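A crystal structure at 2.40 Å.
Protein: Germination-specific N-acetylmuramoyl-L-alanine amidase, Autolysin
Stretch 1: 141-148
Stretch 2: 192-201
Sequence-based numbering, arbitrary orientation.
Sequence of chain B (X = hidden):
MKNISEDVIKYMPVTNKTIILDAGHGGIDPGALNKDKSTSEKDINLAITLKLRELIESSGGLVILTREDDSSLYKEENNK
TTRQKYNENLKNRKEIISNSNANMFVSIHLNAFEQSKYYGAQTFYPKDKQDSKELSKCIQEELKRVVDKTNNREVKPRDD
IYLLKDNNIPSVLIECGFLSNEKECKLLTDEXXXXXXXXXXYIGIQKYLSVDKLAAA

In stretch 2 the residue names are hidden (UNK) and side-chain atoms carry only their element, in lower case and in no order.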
ATOM      1  N   GLU B 141      -2.255 -19.737  10.444  1.00 60.48           N
ATOM      2  CA  GLU B 141      -2.505 -18.328  10.744  1.00 62.98           C
ATOM      3  C   GLU B 141      -3.670 -17.777   9.919  1.00 67.38           C
ATOM      4  O   GLU B 141      -4.532 -17.064  10.449  1.00 70.48           O
ATOM      5  CB  GLU B 141      -1.243 -17.504  10.488  1.00 66.15           C
ATOM      6  CG  GLU B 141      -0.385 -17.251  11.705  1.00 78.41           C
ATOM      7  CD  GLU B 141       1.093 -17.207  11.350  1.00 89.36           C
ATOM      8  OE1 GLU B 141       1.393 -17.055  10.134  1.00 81.77           O
ATOM      9  OE2 GLU B 141       1.944 -17.348  12.274  1.00 93.05           O
ATOM     10  N   GLU B 142      -3.717 -18.093   8.615  1.00 61.74           N
ATOM     11  CA  GLU B 142      -4.846 -17.612   7.815  1.00 60.67           C
ATOM     12  C   GLU B 142      -6.156 -18.292   8.202  1.00 61.84           C
ATOM     13  O   GLU B 142      -7.215 -17.661   8.167  1.00 64.26           O
ATOM     14  CB  GLU B 142      -4.582 -17.799   6.331  1.00 55.58           C
ATOM     15  CG  GLU B 142      -3.412 -17.011   5.850  1.00 58.95           C
ATOM     16  CD  GLU B 142      -3.457 -15.584   6.315  1.00 66.38           C
ATOM     17  OE1 GLU B 142      -4.433 -14.886   5.980  1.00 66.22           O
ATOM     18  OE2 GLU B 142      -2.516 -15.161   7.031  1.00 78.21           O
ATOM     19  N   LEU B 143      -6.120 -19.575   8.556  1.00 63.44           N
ATOM     20  CA  LEU B 143      -7.346 -20.237   8.984  1.00 61.70           C
ATOM     21  C   LEU B 143      -7.897 -19.562  10.227  1.00 69.89           C
ATOM     22  O   LEU B 143      -9.105 -19.304  10.323  1.00 73.79           O
ATOM     23  CB  LEU B 143      -7.094 -21.723   9.234  1.00 55.88           C
ATOM     24  CG  LEU B 143      -6.806 -22.623   8.028  1.00 55.71           C
ATOM     25  CD1 LEU B 143      -6.394 -24.023   8.474  1.00 55.62           C
ATOM     26  CD2 LEU B 143      -8.004 -22.717   7.121  1.00 54.63           C
ATOM     27  N   LYS B 144      -7.010 -19.213  11.166  1.00 69.04           N
ATOM     28  CA  LYS B 144      -7.417 -18.446  12.340  1.00 69.35           C
ATOM     29  C   LYS B 144      -7.988 -17.085  11.951  1.00 69.19           C
ATOM     30  O   LYS B 144      -9.101 -16.735  12.350  1.00 70.94           O
ATOM     31  CB  LYS B 144      -6.229 -18.263  13.287  1.00 69.18           C
ATOM     32  CG  LYS B 144      -6.588 -17.638  14.628  1.00 73.58           C
ATOM     33  CD  LYS B 144      -5.351 -17.171  15.399  1.00 76.91           C
ATOM     34  CE  LYS B 144      -5.739 -16.340  16.629  1.00 85.85           C
ATOM     35  NZ  LYS B 144      -4.626 -15.488  17.197  1.00 87.48           N
ATOM     36  N   ARG B 145      -7.239 -16.299  11.170  1.00 67.42           N
ATOM     37  CA  ARG B 145      -7.633 -14.906  10.957  1.00 64.57           C
ATOM     38  C   ARG B 145      -8.902 -14.805  10.133  1.00 71.95           C
ATOM     39  O   ARG B 145      -9.760 -13.964  10.413  1.00 78.04           O
ATOM     40  CB  ARG B 145      -6.519 -14.116  10.274  1.00 67.80           C
ATOM     41  CG  ARG B 145      -6.898 -12.674   9.952  1.00 64.06           C
ATOM     42  CD  ARG B 145      -5.845 -11.983   9.074  1.00 64.55           C
ATOM     43  NE  ARG B 145      -5.656 -12.648   7.783  1.00 67.37           N
ATOM     44  CZ  ARG B 145      -6.372 -12.385   6.687  1.00 68.01           C
ATOM     45  NH1 ARG B 145      -7.324 -11.471   6.712  1.00 68.23           N
ATOM     46  NH2 ARG B 145      -6.143 -13.031   5.557  1.00 65.03           N
ATOM     47  N   VAL B 146      -9.037 -15.648   9.113  1.00 72.90           N
ATOM     48  CA  VAL B 146     -10.143 -15.558   8.173  1.00 70.61           C
ATOM     49  C   VAL B 146     -11.357 -16.336   8.658  1.00 69.52           C
ATOM     50  O   VAL B 146     -12.485 -15.851   8.570  1.00 74.97           O
ATOM     51  CB  VAL B 146      -9.671 -16.056   6.791  1.00 61.90           C
ATOM     52  CG1 VAL B 146     -10.823 -16.093   5.826  1.00 59.81           C
ATOM     53  CG2 VAL B 146      -8.548 -15.175   6.265  1.00 60.95           C
ATOM     54  N   VAL B 147     -11.167 -17.547   9.162  1.00 67.36           N
ATOM     55  CA  VAL B 147     -12.309 -18.418   9.409  1.00 73.36           C
ATOM     56  C   VAL B 147     -12.826 -18.287  10.836  1.00 78.52           C
ATOM     57  O   VAL B 147     -14.036 -18.269  11.068  1.00 83.24           O
ATOM     58  CB  VAL B 147     -11.923 -19.872   9.081  1.00 71.72           C
ATOM     59  CG1 VAL B 147     -12.941 -20.834   9.670  1.00 66.47           C
ATOM     60  CG2 VAL B 147     -11.792 -20.051   7.570  1.00 65.03           C
ATOM     61  N   ASP B 148     -11.943 -18.230  11.825  1.00 72.08           N
ATOM     62  CA  ASP B 148     -12.403 -18.289  13.206  1.00 76.85           C
ATOM     63  C   ASP B 148     -11.289 -17.741  14.102  1.00 82.20           C
ATOM     64  O   ASP B 148     -10.314 -18.448  14.378  1.00 84.89           O
ATOM     65  CB  ASP B 148     -12.765 -19.722  13.553  1.00 78.02           C
ATOM     66  CG  ASP B 148     -13.179 -19.896  14.983  1.00 85.95           C
ATOM     67  OD1 ASP B 148     -13.504 -18.882  15.637  1.00 85.41           O
ATOM     68  OD2 ASP B 148     -13.186 -21.058  15.445  1.00 90.08           O
ATOM     69  N   UNK B 192     -20.711 -21.438   1.228  1.00 67.17           N
ATOM     70  CA  UNK B 192     -20.016 -20.185   1.508  1.00 69.89           C
ATOM     71  C   UNK B 192     -18.920 -20.382   2.543  1.00 68.83           C
ATOM     72  O   UNK B 192     -17.837 -19.787   2.442  1.00 69.53           O
ATOM     73  o   UNK B 192     -22.144 -19.157   1.105  1.00 79.21           O
ATOM     74  c   UNK B 192     -21.005 -19.129   1.971  1.00 69.30           C
ATOM     75  c   UNK B 192     -20.358 -17.763   1.896  1.00 73.10           C
ATOM     76  N   UNK B 193     -19.174 -21.218   3.545  1.00 68.86           N
ATOM     77  CA  UNK B 193     -18.124 -21.519   4.504  1.00 68.39           C
ATOM     78  C   UNK B 193     -16.985 -22.261   3.827  1.00 64.85           C
ATOM     79  O   UNK B 193     -15.807 -21.994   4.101  1.00 69.20           O
ATOM     80  o   UNK B 193     -15.409 -22.590  10.261  1.00 82.06           O
ATOM     81  c   UNK B 193     -17.808 -22.396   6.888  1.00 71.44           C
ATOM     82  c   UNK B 193     -17.669 -21.307   7.726  1.00 72.58           C
ATOM     83  c   UNK B 193     -17.131 -23.568   7.215  1.00 70.81           C
ATOM     84  c   UNK B 193     -18.699 -22.325   5.664  1.00 74.36           C
ATOM     85  c   UNK B 193     -16.325 -23.638   8.334  1.00 70.39           C
ATOM     86  c   UNK B 193     -16.199 -22.534   9.139  1.00 71.76           C
ATOM     87  c   UNK B 193     -16.872 -21.371   8.846  1.00 72.26           C
ATOM     88  N   UNK B 194     -17.316 -23.188   2.927  1.00 63.74           N
ATOM     89  CA  UNK B 194     -16.276 -23.886   2.185  1.00 62.91           C
ATOM     90  C   UNK B 194     -15.419 -22.912   1.394  1.00 60.56           C
ATOM     91  O   UNK B 194     -14.189 -23.056   1.345  1.00 59.28           O
ATOM     92  o   UNK B 194     -18.542 -26.593  -0.149  1.00 69.36           O
ATOM     93  c   UNK B 194     -17.735 -25.962   2.004  1.00 67.04           C
ATOM     94  c   UNK B 194     -18.481 -26.868   1.047  1.00 70.32           C
ATOM     95  n   UNK B 194     -19.041 -27.960   1.565  1.00 71.39           N
ATOM     96  c   UNK B 194     -16.903 -24.924   1.265  1.00 63.60           C
ATOM     97  N   UNK B 195     -16.044 -21.901   0.784  1.00 59.75           N
ATOM     98  CA  UNK B 195     -15.264 -20.913   0.040  1.00 60.35           C
ATOM     99  C   UNK B 195     -14.370 -20.094   0.961  1.00 60.99           C
ATOM    100  O   UNK B 195     -13.236 -19.760   0.598  1.00 55.85           O
ATOM    101  o   UNK B 195     -18.038 -18.656  -2.270  1.00 72.99           O
ATOM    102  c   UNK B 195     -16.184 -20.006  -0.768  1.00 56.67           C
ATOM    103  c   UNK B 195     -16.899 -20.730  -1.873  1.00 62.61           C
ATOM    104  o   UNK B 195     -18.481 -20.340  -3.611  1.00 68.46           O
ATOM    105  c   UNK B 195     -17.878 -19.845  -2.633  1.00 67.87           C
ATOM    106  N   UNK B 196     -14.867 -19.755   2.152  1.00 59.91           N
ATOM    107  CA  UNK B 196     -14.044 -19.040   3.127  1.00 54.59           C
ATOM    108  C   UNK B 196     -12.784 -19.837   3.476  1.00 58.71           C
ATOM    109  O   UNK B 196     -11.672 -19.287   3.525  1.00 55.72           O
ATOM    110  c   UNK B 196     -15.312 -15.788   6.816  1.00 82.55           C
ATOM    111  c   UNK B 196     -14.455 -17.609   5.238  1.00 71.58           C
ATOM    112  c   UNK B 196     -15.678 -17.023   5.976  1.00 76.42           C
ATOM    113  n   UNK B 196     -16.512 -15.124   7.414  1.00 87.33           N
ATOM    114  c   UNK B 196     -14.887 -18.771   4.371  1.00 62.02           C
ATOM    115  N   UNK B 197     -12.944 -21.141   3.715  1.00 57.69           N
ATOM    116  CA  UNK B 197     -11.799 -21.993   4.039  1.00 55.12           C
ATOM    117  C   UNK B 197     -10.816 -22.035   2.876  1.00 54.72           C
ATOM    118  O   UNK B 197      -9.594 -21.943   3.057  1.00 52.41           O
ATOM    119  c   UNK B 197     -12.942 -23.402   5.770  1.00 58.65           C
ATOM    120  c   UNK B 197     -12.274 -23.409   4.403  1.00 61.87           C
ATOM    121  c   UNK B 197     -13.650 -24.670   6.077  1.00 62.35           C
ATOM    122  c   UNK B 197     -11.095 -24.411   4.311  1.00 52.38           C
ATOM    123  N   UNK B 198     -11.338 -22.207   1.659  1.00 56.46           N
ATOM    124  CA  UNK B 198     -10.452 -22.210   0.506  1.00 53.20           C
ATOM    125  C   UNK B 198      -9.684 -20.900   0.424  1.00 50.06           C
ATOM    126  O   UNK B 198      -8.477 -20.898   0.179  1.00 43.83           O
ATOM    127  c   UNK B 198     -11.247 -22.466  -0.773  1.00 49.27           C
ATOM    128  N   UNK B 199     -10.368 -19.780   0.657  1.00 50.32           N
ATOM    129  CA  UNK B 199      -9.712 -18.481   0.681  1.00 49.71           C
ATOM    130  C   UNK B 199      -8.596 -18.434   1.723  1.00 53.18           C
ATOM    131  O   UNK B 199      -7.486 -17.958   1.439  1.00 49.25           O
ATOM    132  n   UNK B 199      -9.196 -14.183   1.756  1.00 57.85           N
ATOM    133  c   UNK B 199     -10.739 -17.392   0.961  1.00 50.90           C
ATOM    134  c   UNK B 199      -9.071 -14.147   0.392  1.00 53.08           C
ATOM    135  c   UNK B 199      -8.514 -13.182  -0.434  1.00 53.24           C
ATOM    136  c   UNK B 199      -9.632 -15.329  -0.112  1.00 53.05           C
ATOM    137  c   UNK B 199     -10.114 -16.076   1.006  1.00 54.62           C
ATOM    138  c   UNK B 199      -9.086 -14.585  -2.312  1.00 49.38           C
ATOM    139  c   UNK B 199      -9.816 -15.347   2.118  1.00 53.54           C
ATOM    140  c   UNK B 199      -9.634 -15.542  -1.494  1.00 51.38           C
ATOM    141  c   UNK B 199      -8.532 -13.419  -1.783  1.00 55.44           C
ATOM    142  N   UNK B 200      -8.862 -18.932   2.932  1.00 50.12           N
ATOM    143  CA  UNK B 200      -7.820 -18.923   3.958  1.00 54.05           C
ATOM    144  C   UNK B 200      -6.604 -19.743   3.516  1.00 53.98           C
ATOM    145  O   UNK B 200      -5.456 -19.298   3.648  1.00 49.23           O
ATOM    146  c   UNK B 200      -8.377 -19.439   5.282  1.00 50.98           C
ATOM    147  N   UNK B 201      -6.840 -20.938   2.961  1.00 51.26           N
ATOM    148  CA  UNK B 201      -5.720 -21.781   2.544  1.00 49.55           C
ATOM    149  C   UNK B 201      -4.943 -21.113   1.418  1.00 51.78           C
ATOM    150  O   UNK B 201      -3.699 -21.132   1.391  1.00 53.03           O
ATOM    151  c   UNK B 201      -4.969 -24.057   1.844  1.00 44.68           C
ATOM    152  c   UNK B 201      -7.596 -25.200   2.904  1.00 46.95           C
ATOM    153  c   UNK B 201      -6.199 -23.180   2.127  1.00 44.39           C
ATOM    154  c   UNK B 201      -7.097 -23.790   3.211  1.00 48.68           C
TER

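Position 192 carries three side-chain atoms. A first carbon bearing both an oxygen and a carbon is the threonine pattern, T192. It lies out of reach of stretch 1.

Position 193 has one carbon, then a six-carbon ring bearing an oxygen, and that oxygen lies 3.1 Å from V147 CG1; this is tyrosine, Y193. Its CA-to-CB bond points sideways, but chi1 of -165° (t) brings the end of the side chain nearer, with CZ 3.7 Å from V147 CG1. The methyl sits obliquely to the ring.

At position 194 three carbons lead to one oxygen and one nitrogen on the third. An amide at that length is glutamine; Q194 is buried but does not touch stretch 1. Position 195 has the same three-carbon length with two oxygens at its end, the carboxylate of glutamate. E195 also stays clear, and both its oxygens are hydrogen-bonded elsewhere in the structure.

Position 196 shows four carbons in a row ending in nitrogen, and the carbon next to that nitrogen lies 3.3 Å from V146 O; this is lysine, K196. Its CA-to-CB bond points toward stretch 1 and all four chi angles are t. The extended chain passes V146, with CG 4.0 Å from V146 CG1; the closest approach is made by a carbon, CE, and no hydrogen bond crosses here.

Position 197 has four carbons, forked at the first, with one arm two carbons long, and a carbon of that arm lies 4.0 Å from V147 CG2: isoleucine, I197, the carbon being CG1. A single carbon at position 198 gives alanine, and A198 points away from stretch 1.

Position 199 has one carbon followed by fused five- and six-membered rings holding eight carbons and one nitrogen, with a ring carbon 3.9 Å from V146 CG1; only tryptophan supplies such rings. In W199, chi1 of 179° brings the indole nearer, and V146 CG1 meets its edge, near the ring plane, at CD1.

Position 200 again has one carbon, but its CB points toward stretch 1, 3.8 Å from L143 CD2 and 3.9 Å from V146 CB, while its O is 3.2 Å from E142 CB; this is alanine, A200. Position 201 repeats the forked four-carbon pattern, with a carbon 4.2 Å from L143 CD2: isoleucine. That carbon is CG1, although the CA-to-CB bond of I201 points away.

The contact is apolar packing between helices whose directions differ by 138° and whose axes approach to 8.4 Å. It buries 451 Å² in total, without a hydrogen bond across. Two knobs interlock: A200 sits among E142, L143, V146 and V147, and V147 sits among Y193, K196, I197 and A200. The small A200 side chain accompanies the tight approach of the backbones, 5.0 Å between E142 CA and A200 CA. E142 sends its end away, where OE1 accepts R145 NH2 at 2.6 Å in a salt bridge within stretch 1, leaving its CB against stretch 2.

Stretch 2 192-201: TYQEKIAWAI
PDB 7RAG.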